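Long-range contacts in beta-glucanase (PDB 4LE4), which probably hydrolyses beta-glucans as a glycoside hydrolase of family GH131, and is captured here with cellotriose: residues V44-D49 with Q60-T65; I64-T69 with E222-S227. One frame throughout, in Å; residues are numbered along the deposited sequence.

In the fold
Both contacts are antiparallel strand pairings in one sheet of a beta-sandwich, and they share strand 61-66, which lies between 44-47 and 222-233. Contact 1 joins it to 44-47 and is only partly buried: backbone ladder, limited apolar packing and the extended chain of Q60 laid across L46, with P48 exposed at its end. Contact 2, whose touching residues are all buried, joins the other side of the strand to 222-233, adding aromatic packing and a threonine-aspartate bond. I64 and T65 belong to both segment pairs but make their side-chain contacts in contact 2, and the backbone of A62 also bonds to W226. V44, I64 and L66 reach T80 of the opposing sheet, whereas K63 and T65 project from the other face alongside D223.

Contact 1 (V44-D49 with Q60-T65); sequences VNLSPD and QGAKIT
Strand 44-47 pairs with strand 61-65 as an antiparallel ladder in one sheet of the GH131 beta-sandwich. N45 and K63 form one hydrogen-bonded pair: N45 N donates to K63 O at 3.0 Å, and K63 N returns a straighter bond to N45 O at 2.7 Å. S47 and G61 form the next, with S47 N on G61 O at 3.0 Å; in the return bond, G61 N stands 42° above the carbonyl plane of S47 at 2.8 Å from S47 O. On the face that carries V44, L46, A62 and I64, methyl CD2 of L46 rests on A62 CB at 3.6 Å, and F9 packs on both residues. Q60, just before its strand, has CG anti to its own carbonyl carbon (chi1 -68°), and its extended chain crosses the L46 side chain at about a right angle. Its amide lies over the L46-S47 step, NE2 3.2 Å from S47 CA and OE1 3.8 Å from L46 CB, while the P48 ring runs alongside. At the end of the ladder S47 OG accepts from D49 N, an ST turn. The pairing thus rests mainly on four main-chain bonds, with modest apolar packing on one face and the Q60 chain packing beside the end of strand 44-47.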
ATOM      1  N   VAL A  44     -10.664   2.990   8.342  1.00  8.77           N
ATOM      2  CA  VAL A  44      -9.287   3.257   8.674  1.00  8.85           C
ATOM      3  C   VAL A  44      -9.194   3.532  10.182  1.00  9.54           C
ATOM      4  O   VAL A  44      -9.942   4.342  10.693  1.00  9.66           O
ATOM      5  CB  VAL A  44      -8.785   4.505   7.922  1.00 10.22           C
ATOM      6  CG1 VAL A  44      -7.264   4.653   8.140  1.00 11.07           C
ATOM      7  CG2 VAL A  44      -9.087   4.385   6.417  1.00 12.16           C
ATOM      8  N   ASN A  45      -8.294   2.845  10.862  1.00 10.11           N
ATOM      9  CA  ASN A  45      -8.101   3.061  12.298  1.00 12.47           C
ATOM     10  C   ASN A  45      -6.621   2.997  12.578  1.00 11.58           C
ATOM     11  O   ASN A  45      -5.931   2.131  12.047  1.00 12.94           O
ATOM     12  CB  ASN A  45      -8.842   2.000  13.119  1.00 11.86           C
ATOM     13  CG  ASN A  45     -10.344   2.139  13.024  1.00 14.88           C
ATOM     14  OD1 ASN A  45     -11.003   1.477  12.209  1.00 17.18           O
ATOM     15  ND2 ASN A  45     -10.898   3.019  13.837  1.00 11.26           N
ATOM     16  N   LEU A  46      -6.127   3.909  13.422  1.00 10.32           N
ATOM     17  CA  LEU A  46      -4.709   3.953  13.737  1.00  9.77           C
ATOM     18  C   LEU A  46      -4.450   3.424  15.142  1.00 11.35           C
ATOM     19  O   LEU A  46      -5.271   3.620  16.052  1.00 12.17           O
ATOM     20  CB  LEU A  46      -4.188   5.395  13.692  1.00  9.69           C
ATOM     21  CG  LEU A  46      -4.508   6.249  12.467  1.00 11.53           C
ATOM     22  CD1 LEU A  46      -3.974   7.680  12.645  1.00 13.36           C
ATOM     23  CD2 LEU A  46      -3.866   5.585  11.230  1.00 11.45           C
ATOM     24  N   SER A  47      -3.304   2.776  15.307  1.00 10.76           N
ATOM     25  CA  SER A  47      -2.878   2.250  16.594  1.00 11.45           C
ATOM     26  C   SER A  47      -1.432   1.806  16.538  1.00 13.32           C
ATOM     27  O   SER A  47      -0.924   1.397  15.482  1.00 12.33           O
ATOM     28  CB  SER A  47      -3.759   1.064  17.018  1.00 13.57           C
ATOM     29  OG  SER A  47      -3.252   0.455  18.193  1.00 14.47           O
ATOM     30  N   PRO A  48      -0.721   1.924  17.669  1.00 14.76           N
ATOM     31  CA  PRO A  48       0.672   1.499  17.730  1.00 15.44           C
ATOM     32  C   PRO A  48       0.688  -0.015  17.539  1.00 15.82           C
ATOM     33  O   PRO A  48       1.704  -0.589  17.180  1.00 15.75           O
ATOM     34  CB  PRO A  48       1.092   1.880  19.156  1.00 17.42           C
ATOM     35  CG  PRO A  48       0.198   3.040  19.473  1.00 18.19           C
ATOM     36  CD  PRO A  48      -1.128   2.547  18.943  1.00 16.76           C
ATOM     37  N   ASP A  49      -0.454  -0.666  17.763  1.00 15.92           N
ATOM     38  CA  ASP A  49      -0.504  -2.103  17.634  1.00 15.97           C
ATOM     39  C   ASP A  49      -0.640  -2.541  16.191  1.00 15.22           C
ATOM     40  O   ASP A  49      -0.553  -3.719  15.904  1.00 16.05           O
ATOM     41  CB  ASP A  49      -1.683  -2.699  18.417  1.00 19.94           C
ATOM     42  CG  ASP A  49      -1.685  -2.291  19.906  1.00 26.66           C
ATOM     43  OD1 ASP A  49      -0.607  -1.979  20.452  1.00 28.71           O
ATOM     44  OD2 ASP A  49      -2.774  -2.302  20.525  1.00 29.30           O
ATOM     45  N   GLN A  60       2.235   5.065  14.803  1.00 11.14           N
ATOM     46  CA  GLN A  60       1.060   4.228  14.742  1.00 11.05           C
ATOM     47  C   GLN A  60       0.967   3.615  13.333  1.00 12.36           C
ATOM     48  O   GLN A  60       1.476   4.187  12.395  1.00 13.15           O
ATOM     49  CB  GLN A  60      -0.183   5.064  14.963  1.00 11.51           C
ATOM     50  CG  GLN A  60      -0.365   5.642  16.354  1.00 11.36           C
ATOM     51  CD  GLN A  60      -1.745   6.187  16.541  1.00 11.50           C
ATOM     52  OE1 GLN A  60      -2.056   7.327  16.135  1.00 14.75           O
ATOM     53  NE2 GLN A  60      -2.604   5.379  17.151  1.00 12.21           N
ATOM     54  N   GLY A  61       0.313   2.470  13.221  1.00 12.28           N
ATOM     55  CA  GLY A  61       0.090   1.853  11.922  1.00 10.84           C
ATOM     56  C   GLY A  61      -1.394   2.051  11.656  1.00 12.67           C
ATOM     57  O   GLY A  61      -2.151   2.494  12.523  1.00 12.94           O
ATOM     58  N   ALA A  62      -1.843   1.713  10.454  1.00 11.82           N
ATOM     59  CA  ALA A  62      -3.236   1.870  10.125  1.00 10.58           C
ATOM     60  C   ALA A  62      -3.875   0.541   9.755  1.00 12.74           C
ATOM     61  O   ALA A  62      -3.314  -0.231   8.978  1.00 10.90           O
ATOM     62  CB  ALA A  62      -3.381   2.853   8.952  1.00 10.09           C
ATOM     63  N   LYS A  63      -5.032   0.254  10.344  1.00 12.04           N
ATOM     64  CA  LYS A  63      -5.754  -0.940   9.932  1.00 10.41           C
ATOM     65  C   LYS A  63      -6.717  -0.398   8.876  1.00  9.96           C
ATOM     66  O   LYS A  63      -7.499   0.515   9.155  1.00 10.47           O
ATOM     67  CB  LYS A  63      -6.564  -1.537  11.090  1.00 11.11           C
ATOM     68  CG  LYS A  63      -7.406  -2.738  10.630  1.00 10.53           C
ATOM     69  CD  LYS A  63      -7.992  -3.471  11.853  1.00 15.97           C
ATOM     70  CE  LYS A  63      -8.907  -2.606  12.628  1.00 16.73           C
ATOM     71  NZ  LYS A  63      -9.508  -3.445  13.739  1.00 24.60           N
ATOM     72  N   ILE A  64      -6.613  -0.925   7.656  1.00  8.36           N
ATOM     73  CA  ILE A  64      -7.480  -0.537   6.557  1.00 10.67           C
ATOM     74  C   ILE A  64      -8.435  -1.707   6.372  1.00  8.76           C
ATOM     75  O   ILE A  64      -8.026  -2.858   6.250  1.00 10.52           O
ATOM     76  CB  ILE A  64      -6.648  -0.228   5.275  1.00 10.98           C
ATOM     77  CG1 ILE A  64      -5.926   1.111   5.500  1.00 11.85           C
ATOM     78  CG2 ILE A  64      -7.566  -0.114   4.056  1.00 11.33           C
ATOM     79  CD1 ILE A  64      -5.051   1.587   4.349  1.00 14.84           C
ATOM     80  N   THR A  65      -9.712  -1.388   6.392  1.00  9.71           N
ATOM     81  CA  THR A  65     -10.767  -2.393   6.332  1.00 10.61           C
ATOM     82  C   THR A  65     -11.732  -2.320   5.156  1.00  8.88           C
ATOM     83  O   THR A  65     -12.180  -1.249   4.771  1.00 11.38           O
ATOM     84  CB  THR A  65     -11.619  -2.274   7.624  1.00 10.31           C
ATOM     85  OG1 THR A  65     -10.783  -2.569   8.756  1.00 13.99           O
ATOM     86  CG2 THR A  65     -12.814  -3.215   7.592  1.00 12.62           C
TER

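Contact 2 (I64-T69 with E222-S227); sequences ITLDNT and EDFYWS
I64-L66 and E222-F224 are joined first by main-chain hydrogen bonds, two at each of the pairs I64-F224 and L66-E222. I64 N to F224 O is the shortest at 2.7 Å and nearly straight (175°), and L66 N reaches E222 O at 2.9 Å. Apolar contacts dominate the face bearing I64, L66, F224 and W226, where V209 of the opposing sheet meets both aromatic residues. The fully extended second torsion of I64 (chi2 180°) carries CD1 over one face of the W226 indole, 3.8 Å from the centroid of the five-membered ring, a CH-pi contact. NE1 of that ring is buried and finds no partner in the model. L66 CD1 lies 4.1 Å from F224 CE1, and I64 O sits in plane at the edge of the phenylalanine ring, 3.5 Å from CD1. The same face also carries the buried carboxylate of E222, its OE1 bonded to H115 and 4.1 Å from L66 CD1. Polar side chains meet on the other face, where T65 and D223 lie side by side: T65 OG1 donates to D223 OD1 at 2.7 Å, on the anti side and 30° out of the carboxylate plane. N107 holds OD2 of the same carboxylate. A valine in place of T65 would probably leave D223 OD1 without its cross-strand donor and put a methyl beside a buried carboxylate oxygen. With one oxygen bound across the strands and the other by N107, the D223 carboxylate is likely to be held against rotation; the pairing sets this buried acid opposite a largely aromatic and aliphatic face that ends in E222.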
ATOM      1  N   ILE A  64      -6.613  -0.925   7.656  1.00  8.36           N
ATOM      2  CA  ILE A  64      -7.480  -0.537   6.557  1.00 10.67           C
ATOM      3  C   ILE A  64      -8.435  -1.707   6.372  1.00  8.76           C
ATOM      4  O   ILE A  64      -8.026  -2.858   6.250  1.00 10.52           O
ATOM      5  CB  ILE A  64      -6.648  -0.228   5.275  1.00 10.98           C
ATOM      6  CG1 ILE A  64      -5.926   1.111   5.500  1.00 11.85           C
ATOM      7  CG2 ILE A  64      -7.566  -0.114   4.056  1.00 11.33           C
ATOM      8  CD1 ILE A  64      -5.051   1.587   4.349  1.00 14.84           C
ATOM      9  N   THR A  65      -9.712  -1.388   6.392  1.00  9.71           N
ATOM     10  CA  THR A  65     -10.767  -2.393   6.332  1.00 10.61           C
ATOM     11  C   THR A  65     -11.732  -2.320   5.156  1.00  8.88           C
ATOM     12  O   THR A  65     -12.180  -1.249   4.771  1.00 11.38           O
ATOM     13  CB  THR A  65     -11.619  -2.274   7.624  1.00 10.31           C
ATOM     14  OG1 THR A  65     -10.783  -2.569   8.756  1.00 13.99           O
ATOM     15  CG2 THR A  65     -12.814  -3.215   7.592  1.00 12.62           C
ATOM     16  N   LEU A  66     -12.065  -3.479   4.613  1.00 10.20           N
ATOM     17  CA  LEU A  66     -13.067  -3.551   3.572  1.00 10.86           C
ATOM     18  C   LEU A  66     -14.209  -4.246   4.287  1.00 11.82           C
ATOM     19  O   LEU A  66     -14.006  -5.317   4.885  1.00 11.62           O
ATOM     20  CB  LEU A  66     -12.642  -4.453   2.425  1.00 10.02           C
ATOM     21  CG  LEU A  66     -11.447  -3.991   1.599  1.00 10.19           C
ATOM     22  CD1 LEU A  66     -11.117  -5.039   0.493  1.00 10.80           C
ATOM     23  CD2 LEU A  66     -11.822  -2.658   0.981  1.00 10.45           C
ATOM     24  N   ASP A  67     -15.388  -3.646   4.253  1.00 14.17           N
ATOM     25  CA  ASP A  67     -16.542  -4.297   4.873  1.00 15.63           C
ATOM     26  C   ASP A  67     -17.666  -4.320   3.857  1.00 15.80           C
ATOM     27  O   ASP A  67     -17.422  -4.050   2.697  1.00 14.92           O
ATOM     28  CB  ASP A  67     -16.948  -3.606   6.185  1.00 16.50           C
ATOM     29  CG  ASP A  67     -17.544  -2.200   5.995  1.00 19.60           C
ATOM     30  OD1 ASP A  67     -17.852  -1.777   4.859  1.00 17.18           O
ATOM     31  OD2 ASP A  67     -17.726  -1.513   7.034  1.00 19.23           O
ATOM     32  N   ASN A  68     -18.899  -4.625   4.271  1.00 16.34           N
ATOM     33  CA  ASN A  68     -19.978  -4.701   3.300  1.00 19.08           C
ATOM     34  C   ASN A  68     -20.352  -3.402   2.622  1.00 18.35           C
ATOM     35  O   ASN A  68     -21.047  -3.414   1.600  1.00 18.06           O
ATOM     36  CB  ASN A  68     -21.236  -5.308   3.919  1.00 23.56           C
ATOM     37  CG  ASN A  68     -21.029  -6.733   4.371  1.00 29.91           C
ATOM     38  OD1 ASN A  68     -20.465  -7.561   3.643  1.00 33.22           O
ATOM     39  ND2 ASN A  68     -21.495  -7.040   5.584  1.00 34.94           N
ATOM     40  N   THR A  69     -19.876  -2.279   3.156  1.00 16.50           N
ATOM     41  CA  THR A  69     -20.214  -0.971   2.588  1.00 14.24           C
ATOM     42  C   THR A  69     -19.052  -0.301   1.827  1.00 12.19           C
ATOM     43  O   THR A  69     -19.181   0.835   1.373  1.00 12.79           O
ATOM     44  CB  THR A  69     -20.603   0.000   3.697  1.00 13.91           C
ATOM     45  OG1 THR A  69     -19.435   0.301   4.474  1.00 14.71           O
ATOM     46  CG2 THR A  69     -21.639  -0.658   4.635  1.00 18.52           C
ATOM     47  N   GLU A 222     -12.452  -7.702   5.845  1.00 11.30           N
ATOM     48  CA  GLU A 222     -11.047  -7.967   5.554  1.00 12.10           C
ATOM     49  C   GLU A 222     -10.227  -6.807   6.080  1.00 10.29           C
ATOM     50  O   GLU A 222     -10.520  -5.649   5.772  1.00 10.87           O
ATOM     51  CB  GLU A 222     -10.845  -8.111   4.051  1.00 13.20           C
ATOM     52  CG  GLU A 222     -11.546  -9.343   3.503  1.00 16.38           C
ATOM     53  CD  GLU A 222     -11.378  -9.512   2.008  1.00 18.77           C
ATOM     54  OE1 GLU A 222     -10.390  -8.975   1.475  1.00 20.87           O
ATOM     55  OE2 GLU A 222     -12.225 -10.187   1.373  1.00 16.77           O
ATOM     56  N   ASP A 223      -9.216  -7.133   6.875  1.00 10.11           N
ATOM     57  CA  ASP A 223      -8.345  -6.133   7.492  1.00 11.48           C
ATOM     58  C   ASP A 223      -6.914  -6.220   6.946  1.00 10.46           C
ATOM     59  O   ASP A 223      -6.346  -7.306   6.851  1.00 12.22           O
ATOM     60  CB  ASP A 223      -8.274  -6.333   9.014  1.00 11.45           C
ATOM     61  CG  ASP A 223      -9.612  -6.051   9.736  1.00 13.35           C
ATOM     62  OD1 ASP A 223     -10.389  -5.173   9.279  1.00 12.76           O
ATOM     63  OD2 ASP A 223      -9.874  -6.690  10.794  1.00 15.84           O
ATOM     64  N   PHE A 224      -6.326  -5.061   6.650  1.00 10.94           N
ATOM     65  CA  PHE A 224      -4.949  -4.968   6.146  1.00 11.80           C
ATOM     66  C   PHE A 224      -4.233  -3.958   7.038  1.00  9.24           C
ATOM     67  O   PHE A 224      -4.762  -2.899   7.301  1.00 12.61           O
ATOM     68  CB  PHE A 224      -4.962  -4.476   4.700  1.00 11.12           C
ATOM     69  CG  PHE A 224      -5.812  -5.326   3.777  1.00 11.53           C
ATOM     70  CD1 PHE A 224      -7.191  -5.198   3.767  1.00 11.84           C
ATOM     71  CD2 PHE A 224      -5.214  -6.261   2.932  1.00 13.74           C
ATOM     72  CE1 PHE A 224      -7.988  -5.993   2.924  1.00 14.48           C
ATOM     73  CE2 PHE A 224      -5.992  -7.063   2.084  1.00 13.64           C
ATOM     74  CZ  PHE A 224      -7.366  -6.934   2.077  1.00 14.17           C
ATOM     75  N   TYR A 225      -3.027  -4.282   7.474  1.00  8.67           N
ATOM     76  CA  TYR A 225      -2.269  -3.430   8.391  1.00  8.43           C
ATOM     77  C   TYR A 225      -1.135  -2.779   7.646  1.00  9.62           C
ATOM     78  O   TYR A 225      -0.441  -3.439   6.893  1.00  8.05           O
ATOM     79  CB  TYR A 225      -1.747  -4.286   9.535  1.00  9.81           C
ATOM     80  CG  TYR A 225      -2.913  -4.878  10.285  1.00 10.70           C
ATOM     81  CD1 TYR A 225      -3.459  -4.218  11.381  1.00 13.28           C
ATOM     82  CD2 TYR A 225      -3.528  -6.057   9.844  1.00 11.83           C
ATOM     83  CE1 TYR A 225      -4.604  -4.708  12.034  1.00 14.91           C
ATOM     84  CE2 TYR A 225      -4.663  -6.560  10.478  1.00 11.75           C
ATOM     85  CZ  TYR A 225      -5.202  -5.879  11.583  1.00 14.88           C
ATOM     86  OH  TYR A 225      -6.313  -6.362  12.258  1.00 13.10           O
ATOM     87  N   TRP A 226      -0.965  -1.484   7.861  1.00  7.65           N
ATOM     88  CA  TRP A 226       0.046  -0.715   7.122  1.00  6.88           C
ATOM     89  C   TRP A 226       0.860   0.188   8.027  1.00  8.35           C
ATOM     90  O   TRP A 226       0.313   0.732   8.990  1.00  8.98           O
ATOM     91  CB  TRP A 226      -0.651   0.248   6.151  1.00  8.12           C
ATOM     92  CG  TRP A 226      -1.503  -0.372   5.107  1.00 10.45           C
ATOM     93  CD1 TRP A 226      -2.718  -1.014   5.283  1.00  5.88           C
ATOM     94  CD2 TRP A 226      -1.219  -0.415   3.721  1.00  9.13           C
ATOM     95  NE1 TRP A 226      -3.189  -1.454   4.077  1.00 10.31           N
ATOM     96  CE2 TRP A 226      -2.295  -1.099   3.095  1.00 11.03           C
ATOM     97  CE3 TRP A 226      -0.156   0.054   2.934  1.00  9.26           C
ATOM     98  CZ2 TRP A 226      -2.343  -1.323   1.710  1.00 10.27           C
ATOM     99  CZ3 TRP A 226      -0.206  -0.177   1.548  1.00 10.91           C
ATOM    100  CH2 TRP A 226      -1.290  -0.856   0.960  1.00 10.85           C
ATOM    101  N   SER A 227       2.140   0.383   7.697  1.00  9.55           N
ATOM    102  CA  SER A 227       2.960   1.350   8.438  1.00  8.67           C
ATOM    103  C   SER A 227       4.136   1.735   7.546  1.00  8.95           C
ATOM    104  O   SER A 227       4.315   1.155   6.475  1.00  6.02           O
ATOM    105  CB  SER A 227       3.454   0.795   9.785  1.00  5.48           C
ATOM    106  OG  SER A 227       4.297  -0.324   9.666  1.00  8.19           O
TER